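Local coordinates for OmpA family protein (Escherichia coli, PDB 5M38) that probably anchors the type VI secretion apparatus to the cell wall by binding peptidoglycan through its OmpA-like domain, at residues A10-D13 and T18-P21; D70-T75 and S81-Q86. All coordinates share one frame; numbering follows the deposited sequence.

Contact 1 of 2, residues A10-D13 and T18-P21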
ATOM      1  N   ALA A  10       4.175   6.549   5.511  1.00 74.94           N
ATOM      2  CA  ALA A  10       4.167   8.002   5.753  1.00 72.67           C
ATOM      3  C   ALA A  10       2.786   8.380   5.129  1.00 72.10           C
ATOM      4  O   ALA A  10       2.610   9.388   4.430  1.00 70.29           O
ATOM      5  CB  ALA A  10       5.265   8.637   4.940  1.00 73.69           C
ATOM      6  N   LEU A  11       1.847   7.425   5.297  1.00 65.03           N
ATOM      7  CA  LEU A  11       0.462   7.441   4.891  1.00 62.13           C
ATOM      8  C   LEU A  11      -0.326   7.219   6.161  1.00 61.14           C
ATOM      9  O   LEU A  11      -1.479   7.613   6.236  1.00 59.80           O
ATOM     10  CB  LEU A  11       0.163   6.264   3.943  1.00 61.32           C
ATOM     11  CG  LEU A  11       0.821   6.188   2.583  1.00 64.97           C
ATOM     12  CD1 LEU A  11       0.613   4.789   1.998  1.00 64.76           C
ATOM     13  CD2 LEU A  11       0.257   7.248   1.635  1.00 65.57           C
ATOM     14  N   PHE A  12       0.304   6.575   7.157  1.00 56.58           N
ATOM     15  CA  PHE A  12      -0.316   6.178   8.421  1.00 55.31           C
ATOM     16  C   PHE A  12       0.584   6.497   9.577  1.00 62.35           C
ATOM     17  O   PHE A  12       1.802   6.573   9.405  1.00 63.22           O
ATOM     18  CB  PHE A  12      -0.537   4.641   8.427  1.00 54.82           C
ATOM     19  CG  PHE A  12      -1.202   4.079   7.197  1.00 54.27           C
ATOM     20  CD1 PHE A  12      -0.444   3.543   6.159  1.00 56.89           C
ATOM     21  CD2 PHE A  12      -2.587   4.100   7.062  1.00 55.20           C
ATOM     22  CE1 PHE A  12      -1.067   3.032   5.006  1.00 57.44           C
ATOM     23  CE2 PHE A  12      -3.205   3.584   5.911  1.00 57.79           C
ATOM     24  CZ  PHE A  12      -2.442   3.063   4.891  1.00 55.80           C
ATOM     25  N   ASP A  13       0.002   6.642  10.769  1.00 59.66           N
ATOM     26  CA  ASP A  13       0.779   6.817  11.996  1.00 60.45           C
ATOM     27  C   ASP A  13       1.022   5.392  12.545  1.00 65.00           C
ATOM     28  O   ASP A  13       0.233   4.493  12.244  1.00 65.00           O
ATOM     29  CB  ASP A  13       0.020   7.686  13.026  1.00 63.01           C
ATOM     30  CG  ASP A  13      -0.117   9.163  12.679  1.00 76.17           C
ATOM     31  OD1 ASP A  13       0.934   9.864  12.585  1.00 74.41           O
ATOM     32  OD2 ASP A  13      -1.267   9.649  12.619  1.00 88.64           O
ATOM     33  N   THR A  18      -5.570   4.103   9.100  1.00 64.73           N
ATOM     34  CA  THR A  18      -6.385   5.253   8.709  1.00 65.49           C
ATOM     35  C   THR A  18      -5.401   6.241   8.115  1.00 68.96           C
ATOM     36  O   THR A  18      -4.432   6.560   8.794  1.00 70.22           O
ATOM     37  CB  THR A  18      -7.093   5.831   9.959  1.00 75.73           C
ATOM     38  OG1 THR A  18      -7.983   4.848  10.487  1.00 76.00           O
ATOM     39  CG2 THR A  18      -7.869   7.106   9.667  1.00 77.60           C
ATOM     40  N   LEU A  19      -5.640   6.728   6.875  1.00 63.43           N
ATOM     41  CA  LEU A  19      -4.735   7.659   6.194  1.00 63.60           C
ATOM     42  C   LEU A  19      -4.592   8.988   6.927  1.00 72.67           C
ATOM     43  O   LEU A  19      -5.590   9.663   7.203  1.00 74.15           O
ATOM     44  CB  LEU A  19      -5.106   7.877   4.709  1.00 62.80           C
ATOM     45  CG  LEU A  19      -5.089   6.647   3.784  1.00 63.63           C
ATOM     46  CD1 LEU A  19      -5.860   6.908   2.544  1.00 62.78           C
ATOM     47  CD2 LEU A  19      -3.687   6.255   3.409  1.00 63.54           C
ATOM     48  N   LYS A  20      -3.344   9.337   7.274  1.00 71.56           N
ATOM     49  CA  LYS A  20      -3.031  10.567   7.993  1.00 72.57           C
ATOM     50  C   LYS A  20      -3.154  11.799   7.052  1.00 82.02           C
ATOM     51  O   LYS A  20      -3.065  11.618   5.832  1.00 82.57           O
ATOM     52  CB  LYS A  20      -1.689  10.468   8.759  1.00 72.32           C
ATOM     53  CG  LYS A  20      -0.424  10.636   7.952  1.00 58.81           C
ATOM     54  CD  LYS A  20       0.765  10.460   8.885  1.00 53.97           C
ATOM     55  CE  LYS A  20       2.101  10.703   8.253  1.00 71.72           C
ATOM     56  NZ  LYS A  20       3.178   9.989   9.001  1.00 93.63           N
ATOM     57  N   PRO A  21      -3.424  13.029   7.584  1.00 82.08           N
ATOM     58  CA  PRO A  21      -3.657  14.199   6.699  1.00 83.03           C
ATOM     59  C   PRO A  21      -2.601  14.502   5.643  1.00 87.20           C
ATOM     60  O   PRO A  21      -2.961  14.885   4.520  1.00 87.96           O
ATOM     61  CB  PRO A  21      -3.801  15.363   7.676  1.00 85.88           C
ATOM     62  CG  PRO A  21      -4.232  14.739   8.919  1.00 90.18           C
ATOM     63  CD  PRO A  21      -3.634  13.391   9.002  1.00 84.44           C
TER
HETATM   64  O   HOH W   1      -2.720   7.240  10.656  1.00 62.38           O

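Contact 2 of 2, residues D70-T75 and S81-Q86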
ATOM      1  N   ASP A  70      -9.728   2.436  -0.848  1.00 57.04           N
ATOM      2  CA  ASP A  70     -10.871   3.281  -0.490  1.00 57.58           C
ATOM      3  C   ASP A  70     -10.672   4.708  -0.959  1.00 64.26           C
ATOM      4  O   ASP A  70     -11.593   5.281  -1.535  1.00 65.44           O
ATOM      5  CB  ASP A  70     -11.134   3.254   1.021  1.00 59.50           C
ATOM      6  CG  ASP A  70     -11.601   1.927   1.584  1.00 69.23           C
ATOM      7  OD1 ASP A  70     -11.935   1.026   0.791  1.00 69.98           O
ATOM      8  OD2 ASP A  70     -11.637   1.789   2.819  1.00 73.74           O
ATOM      9  N   TRP A  71      -9.463   5.268  -0.759  1.00 61.22           N
ATOM     10  CA  TRP A  71      -9.099   6.607  -1.186  1.00 61.22           C
ATOM     11  C   TRP A  71      -9.149   6.679  -2.699  1.00 65.99           C
ATOM     12  O   TRP A  71      -9.739   7.616  -3.229  1.00 67.64           O
ATOM     13  CB  TRP A  71      -7.699   6.989  -0.690  1.00 59.44           C
ATOM     14  CG  TRP A  71      -7.393   8.450  -0.846  1.00 60.50           C
ATOM     15  CD1 TRP A  71      -7.588   9.426   0.084  1.00 63.62           C
ATOM     16  CD2 TRP A  71      -6.889   9.111  -2.023  1.00 60.41           C
ATOM     17  NE1 TRP A  71      -7.206  10.645  -0.419  1.00 63.67           N
ATOM     18  CE2 TRP A  71      -6.765  10.483  -1.709  1.00 65.15           C
ATOM     19  CE3 TRP A  71      -6.514   8.675  -3.307  1.00 61.25           C
ATOM     20  CZ2 TRP A  71      -6.258  11.421  -2.620  1.00 64.70           C
ATOM     21  CZ3 TRP A  71      -6.007   9.607  -4.206  1.00 63.32           C
ATOM     22  CH2 TRP A  71      -5.889  10.961  -3.864  1.00 64.50           C
ATOM     23  N   MET A  72      -8.503   5.716  -3.403  1.00 60.80           N
ATOM     24  CA  MET A  72      -8.473   5.707  -4.869  1.00 60.21           C
ATOM     25  C   MET A  72      -9.883   5.615  -5.447  1.00 65.87           C
ATOM     26  O   MET A  72     -10.188   6.255  -6.445  1.00 66.11           O
ATOM     27  CB  MET A  72      -7.588   4.563  -5.410  1.00 61.91           C
ATOM     28  CG  MET A  72      -6.114   4.660  -5.036  1.00 65.00           C
ATOM     29  SD  MET A  72      -5.308   6.165  -5.645  1.00 69.11           S
ATOM     30  CE  MET A  72      -3.823   6.151  -4.636  1.00 65.17           C
ATOM     31  N   ARG A  73     -10.730   4.802  -4.818  1.00 65.02           N
ATOM     32  CA  ARG A  73     -12.101   4.542  -5.223  1.00 66.57           C
ATOM     33  C   ARG A  73     -12.987   5.781  -5.001  1.00 73.83           C
ATOM     34  O   ARG A  73     -13.599   6.270  -5.951  1.00 74.39           O
ATOM     35  CB  ARG A  73     -12.638   3.295  -4.481  1.00 63.43           C
ATOM     36  CG  ARG A  73     -14.088   2.915  -4.797  1.00 64.52           C
ATOM     37  CD  ARG A  73     -14.705   2.075  -3.709  1.00 60.33           C
ATOM     38  NE  ARG A  73     -14.805   2.797  -2.435  1.00 66.62           N
ATOM     39  CZ  ARG A  73     -14.740   2.217  -1.241  1.00 72.69           C
ATOM     40  NH1 ARG A  73     -14.617   0.906  -1.137  1.00 58.26           N
ATOM     41  NH2 ARG A  73     -14.829   2.951  -0.139  1.00 62.00           N
ATOM     42  N   ASP A  74     -13.058   6.274  -3.761  1.00 71.36           N
ATOM     43  CA  ASP A  74     -13.898   7.419  -3.405  1.00 73.06           C
ATOM     44  C   ASP A  74     -13.366   8.777  -3.858  1.00 80.85           C
ATOM     45  O   ASP A  74     -14.109   9.536  -4.469  1.00 82.30           O
ATOM     46  CB  ASP A  74     -14.171   7.434  -1.902  1.00 74.26           C
ATOM     47  CG  ASP A  74     -14.834   6.181  -1.360  1.00 82.30           C
ATOM     48  OD1 ASP A  74     -15.728   5.636  -2.042  1.00 82.75           O
ATOM     49  OD2 ASP A  74     -14.492   5.771  -0.231  1.00 90.04           O
ATOM     50  N   THR A  75     -12.102   9.095  -3.526  1.00 78.02           N
ATOM     51  CA  THR A  75     -11.505  10.375  -3.893  1.00 79.09           C
ATOM     52  C   THR A  75     -11.122  10.424  -5.402  1.00 85.85           C
ATOM     53  O   THR A  75     -11.234  11.491  -6.009  1.00 88.12           O
ATOM     54  CB  THR A  75     -10.365  10.716  -2.924  1.00 82.37           C
ATOM     55  OG1 THR A  75     -10.861  10.600  -1.588  1.00 82.63           O
ATOM     56  CG2 THR A  75      -9.825  12.109  -3.117  1.00 79.71           C
ATOM     57  N   SER A  81     -14.779  -2.506  -8.644  1.00 77.51           N
ATOM     58  CA  SER A  81     -14.471  -3.632  -9.526  1.00 76.50           C
ATOM     59  C   SER A  81     -13.082  -3.577 -10.182  1.00 79.05           C
ATOM     60  O   SER A  81     -12.574  -4.613 -10.618  1.00 76.84           O
ATOM     61  CB  SER A  81     -15.564  -3.778 -10.587  1.00 79.74           C
ATOM     62  OG  SER A  81     -15.769  -2.591 -11.340  1.00 81.71           O
ATOM     63  N   CYS A  82     -12.480  -2.383 -10.261  1.00 77.13           N
ATOM     64  CA  CYS A  82     -11.173  -2.159 -10.880  1.00 77.04           C
ATOM     65  C   CYS A  82     -10.003  -2.518  -9.969  1.00 76.25           C
ATOM     66  O   CYS A  82      -8.859  -2.481 -10.421  1.00 75.82           O
ATOM     67  CB  CYS A  82     -11.060  -0.723 -11.390  1.00 78.86           C
ATOM     68  SG  CYS A  82     -12.339  -0.255 -12.568  1.00 84.74           S
ATOM     69  N   PHE A  83     -10.285  -2.850  -8.696  1.00 68.76           N
ATOM     70  CA  PHE A  83      -9.259  -3.159  -7.705  1.00 66.33           C
ATOM     71  C   PHE A  83      -9.227  -4.582  -7.201  1.00 68.55           C
ATOM     72  O   PHE A  83     -10.265  -5.233  -7.045  1.00 68.94           O
ATOM     73  CB  PHE A  83      -9.411  -2.250  -6.484  1.00 67.73           C
ATOM     74  CG  PHE A  83      -9.344  -0.776  -6.739  1.00 68.96           C
ATOM     75  CD1 PHE A  83      -8.124  -0.116  -6.769  1.00 70.99           C
ATOM     76  CD2 PHE A  83     -10.503  -0.033  -6.905  1.00 70.90           C
ATOM     77  CE1 PHE A  83      -8.064   1.253  -6.983  1.00 71.50           C
ATOM     78  CE2 PHE A  83     -10.440   1.336  -7.112  1.00 73.34           C
ATOM     79  CZ  PHE A  83      -9.220   1.968  -7.163  1.00 71.02           C
ATOM     80  N   ALA A  84      -8.014  -5.001  -6.825  1.00 63.41           N
ATOM     81  CA  ALA A  84      -7.683  -6.244  -6.153  1.00 60.81           C
ATOM     82  C   ALA A  84      -6.848  -5.812  -4.933  1.00 63.25           C
ATOM     83  O   ALA A  84      -5.860  -5.095  -5.095  1.00 62.94           O
ATOM     84  CB  ALA A  84      -6.859  -7.121  -7.080  1.00 60.97           C
ATOM     85  N   VAL A  85      -7.282  -6.144  -3.707  1.00 60.99           N
ATOM     86  CA  VAL A  85      -6.489  -5.786  -2.530  1.00 59.55           C
ATOM     87  C   VAL A  85      -5.976  -7.016  -1.795  1.00 63.16           C
ATOM     88  O   VAL A  85      -6.656  -8.040  -1.703  1.00 63.05           O
ATOM     89  CB  VAL A  85      -7.100  -4.763  -1.562  1.00 62.36           C
ATOM     90  CG1 VAL A  85      -7.575  -3.537  -2.265  1.00 62.26           C
ATOM     91  CG2 VAL A  85      -8.190  -5.328  -0.661  1.00 62.74           C
ATOM     92  N   GLN A  86      -4.718  -6.914  -1.345  1.00 59.28           N
ATOM     93  CA  GLN A  86      -4.038  -7.994  -0.637  1.00 58.28           C
ATOM     94  C   GLN A  86      -3.091  -7.511   0.459  1.00 61.91           C
ATOM     95  O   GLN A  86      -2.592  -6.395   0.424  1.00 63.92           O
ATOM     96  CB  GLN A  86      -3.315  -8.953  -1.599  1.00 59.32           C
ATOM     97  CG  GLN A  86      -2.954  -8.415  -2.983  1.00 73.28           C
ATOM     98  CD  GLN A  86      -2.711  -9.526  -3.979  1.00 88.75           C
ATOM     99  OE1 GLN A  86      -3.469 -10.496  -4.077  1.00 86.34           O
ATOM    100  NE2 GLN A  86      -1.667  -9.393  -4.772  1.00 81.08           N
TER

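Contact 1 of 2, residues A10-D13 and T18-P21
Lys20 N donates to Leu11 O across 2.7 Å, the one direct hydrogen bond between two irregular segments, whose CA atoms come closest, 5.2 Å apart, at Phe12 and Leu19. The bond is nearly straight, with an N-H...O angle of 166°. The same carbonyl oxygen also receives a CA-H...O contact from Leu19 CA, so two neighbouring residues converge on one acceptor. A water extends the link: it accepts from Asp13 N and donates to Thr18 O at 2.6 Å, bridging backbones that do not bond to each other there. Thr18 O lies at the edge of the Phe12 ring, near its plane, 3.5 Å from CD2. Leu19 reaches the ring obliquely with a single methyl, CD2, which is 3.7 Å from Phe12 CE2 and also meets Leu11 CB. In this OmpA-like domain the segments belong to the loop between strand 4-8 and helix 24-36. Leu11 and Phe12 are buried: Leu11, with Leu19, touches Leu27 of that helix, while Phe12 rests on Arg64 and Ala67 of helix 54-74. Lys20 lies across 10-13. With CG set between its backbone N and carbonyl carbon (chi1 79°), the extended chain passes Leu11 O, crosses the Asp13 side chain at about a right angle and brings NZ near Ala10 CA. That NZ stays 4.2 Å from Asp13 OD1, too far for a salt bridge although the charges should still attract.

Contact 2 of 2, residues D70-T75 and S81-Q86
Phe83 on strand 83-89 points its ring at helix 54-74 and reaches it with the far end: CZ lies 3.5 Å from Met72 CB, and CE2 lies 3.9 Å from Arg73 CB. Both methylenes come up obliquely. This is the close-packed part, within the beta-alpha-beta unit of strand 42-47, helix 54-74 and strand 83-89; Met72 bends away beyond CG toward Ala30 and Ile34 of helix 24-36, leaving the ring its CB. The looser, solvent side begins beyond Arg73 CB, at its guanidinium and the exposed Asp74. Arg73 CG stands opposite the backbone N (chi1 179°), and a bend at chi3 lays the guanidinium over Asp70 CA, with Asp74 at its edge. It grips Asp74 side-on: NE donates to OD1 at 3.0 Å, from above the carboxylate plane, and NH2 to OD2 at 2.8 Å, on the syn side. NH1 lies 3.3 Å from Asp70 OD1, a pairing of charges without a directed N-H. A leucine in place of Arg73 would probably leave the carboxylates of Asp70 and Asp74 without their shared cation. Between 70-75 and 81-86 the joining is by apolar contact, with no hydrogen bond across, and these ionic pairs stay within the helix.

In the fold
From the N terminus, strand 4-8 leads into residues 10-13, and contact 1 closes a short loop, with four residues between its segments, before helix 24-36 begins. The chain then runs through strand 42-47 and helix 54-74, and contact 2 closes the turn from the end of that helix into strand 83-89, an outermost strand of the mixed sheet. The two closures follow in series, neither enclosing nor crossing the other. Their centres are about 17 Å apart, yet they touch where Leu19 CD1 packs 3.7 Å from Trp71 CB. Helix 24-36 joins them further, since Trp71 also packs on its Leu27 and Leu31. The early loop, both long helices and an edge strand are thus tied together.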